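Serpin48 (Tenebrio molitor, PDB 3OZQ) inhibits the serine protease SPE with high specificity, acting as a serpin in the innate immunity of this insect. Local coordinates at residues 55-60 with 287-291. Numbering follows the deposited sequence.
Sequences DTAEEI and GVKKA
Residues 55-60 are helical, part of helix 54-63 (Glu-59 N to Asp-55 O 2.8 Å, Ile-60 N to Thr-56 O weak at 3.4 Å), and 287-291 cross beside them with the register in opposite order: CA-CA distances are 5.2 Å for Thr-56 and Lys-290 and 5.8 Å for Ile-60 and Val-288. Gly-287 ends helix 279-286 in a Schellman motif: its positive phi comes with two bonds back into the last turn, and glycine fits because a CB would jam against the preceding carbonyl O. Val-288 is extended, and Lys-290 and Ala-291 begin a 3-10 segment.

Start at Asp-55, whose CB lies 4.2 Å from Lys-290 NZ. Thr-56 (chi1 m) sets CG2 3.7 Å from Ala-291 CB and OG1 3.9 Å from Lys-290 CB. Its O takes a hydrogen bond from a water at 2.9 Å. One turn on, Glu-59 points toward the loop, chi1 -105° between wells and chi2 t. Its OE1 accepts hydrogen bonds from Lys-289 N at 3.0 Å and Lys-290 N at 2.9 Å. The same water donates to Glu-59 OE1 at 2.6 Å and accepts from Ala-291 N at 3.2 Å. Ile-60 (chi1 m, chi2 t) closes the apolar side, CG1 4.1 Å from Val-288 CG1 and CD1 4.3 Å from Ala-291 CB, also packing on Leu-45 and Gln-49 of helix 38-50.

The contact joins helix 54-63 of the serpin fold to the turn leaving helix 279-286. A single carboxylate oxygen reads main-chain amides, two directly and a third through water, so the polar link depends on the loop's backbone path rather than on its lysine ammonium groups.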
loop_
_atom_site.group_PDB
_atom_site.type_symbol
_atom_site.label_atom_id
_atom_site.label_comp_id
_atom_site.label_asym_id
_atom_site.label_seq_id
_atom_site.Cartn_x
_atom_site.Cartn_y
_atom_site.Cartn_z
ATOM N N ASP A 55 10.614 -25.472 -3.335
ATOM C CA ASP A 55 11.451 -24.289 -3.203
ATOM C C ASP A 55 10.722 -23.010 -3.651
ATOM O O ASP A 55 10.958 -21.931 -3.097
ATOM C CB ASP A 55 12.783 -24.476 -3.937
ATOM C CG ASP A 55 13.669 -25.544 -3.285
ATOM O OD1 ASP A 55 13.152 -26.640 -2.973
ATOM O OD2 ASP A 55 14.879 -25.276 -3.074
ATOM N N THR A 56 9.834 -23.140 -4.636
ATOM C CA THR A 56 8.944 -22.043 -5.029
ATOM C C THR A 56 8.261 -21.402 -3.821
ATOM O O THR A 56 8.465 -20.223 -3.537
ATOM C CB THR A 56 7.825 -22.506 -5.982
ATOM O OG1 THR A 56 8.392 -23.075 -7.165
ATOM C CG2 THR A 56 6.951 -21.327 -6.367
ATOM N N ALA A 57 7.444 -22.181 -3.120
ATOM C CA ALA A 57 6.689 -21.657 -1.987
ATOM C C ALA A 57 7.605 -21.190 -0.864
ATOM O O ALA A 57 7.294 -20.229 -0.152
ATOM C CB ALA A 57 5.721 -22.686 -1.472
ATOM N N GLU A 58 8.732 -21.877 -0.713
ATOM C CA GLU A 58 9.668 -21.582 0.364
ATOM C C GLU A 58 10.358 -20.237 0.163
ATOM O O GLU A 58 10.571 -19.495 1.117
ATOM C CB GLU A 58 10.705 -22.702 0.490
ATOM C CG GLU A 58 11.712 -22.493 1.617
ATOM C CD GLU A 58 11.053 -22.392 2.981
ATOM O OE1 GLU A 58 9.882 -22.815 3.119
ATOM O OE2 GLU A 58 11.707 -21.880 3.918
ATOM N N GLU A 59 10.721 -19.937 -1.079
ATOM C CA GLU A 59 11.285 -18.639 -1.424
ATOM C C GLU A 59 10.336 -17.530 -1.000
ATOM O O GLU A 59 10.705 -16.650 -0.227
ATOM C CB GLU A 59 11.526 -18.540 -2.927
ATOM C CG GLU A 59 12.969 -18.666 -3.354
ATOM C CD GLU A 59 13.127 -18.545 -4.857
ATOM O OE1 GLU A 59 12.128 -18.219 -5.537
ATOM O OE2 GLU A 59 14.245 -18.783 -5.362
ATOM N N ILE A 60 9.104 -17.576 -1.498
ATOM C CA ILE A 60 8.113 -16.558 -1.152
ATOM C C ILE A 60 8.056 -16.373 0.357
ATOM O O ILE A 60 7.936 -15.249 0.859
ATOM C CB ILE A 60 6.728 -16.932 -1.686
ATOM C CG1 ILE A 60 6.736 -16.892 -3.222
ATOM C CG2 ILE A 60 5.663 -16.002 -1.156
ATOM C CD1 ILE A 60 5.516 -17.500 -3.844
ATOM N N GLY A 287 13.947 -11.345 -3.865
ATOM C CA GLY A 287 14.286 -12.748 -3.704
ATOM C C GLY A 287 13.332 -13.796 -4.247
ATOM O O GLY A 287 13.621 -14.989 -4.158
ATOM N N VAL A 288 12.193 -13.380 -4.790
ATOM C CA VAL A 288 11.281 -14.324 -5.419
ATOM C C VAL A 288 11.688 -14.520 -6.875
ATOM O O VAL A 288 11.541 -13.611 -7.697
ATOM C CB VAL A 288 9.823 -13.846 -5.382
ATOM C CG1 VAL A 288 8.921 -14.861 -6.064
ATOM C CG2 VAL A 288 9.370 -13.601 -3.955
ATOM N N LYS A 289 12.210 -15.706 -7.190
ATOM C CA LYS A 289 12.677 -15.991 -8.549
ATOM C C LYS A 289 11.920 -17.164 -9.161
ATOM O O LYS A 289 11.328 -17.034 -10.235
ATOM C CB LYS A 289 14.185 -16.264 -8.573
ATOM C CG LYS A 289 15.050 -15.177 -7.929
ATOM C CD LYS A 289 14.518 -13.763 -8.206
ATOM C CE LYS A 289 15.642 -12.756 -8.438
ATOM N NZ LYS A 289 16.041 -12.704 -9.884
ATOM N N LYS A 290 11.917 -18.292 -8.451
ATOM C CA LYS A 290 11.340 -19.537 -8.953
ATOM C C LYS A 290 9.920 -19.378 -9.475
ATOM O O LYS A 290 9.593 -19.895 -10.537
ATOM C CB LYS A 290 11.361 -20.623 -7.872
ATOM C CG LYS A 290 12.466 -21.664 -8.038
ATOM C CD LYS A 290 13.849 -21.030 -8.110
ATOM C CE LYS A 290 14.922 -22.078 -8.388
ATOM N NZ LYS A 290 14.965 -23.127 -7.325
ATOM N N ALA A 291 9.081 -18.668 -8.723
ATOM C CA ALA A 291 7.659 -18.596 -9.040
ATOM C C ALA A 291 7.375 -17.909 -10.373
ATOM O O ALA A 291 6.276 -18.037 -10.910
ATOM C CB ALA A 291 6.894 -17.920 -7.921
HETATM O O HOH W 1 9.521 -18.560 -5.603
#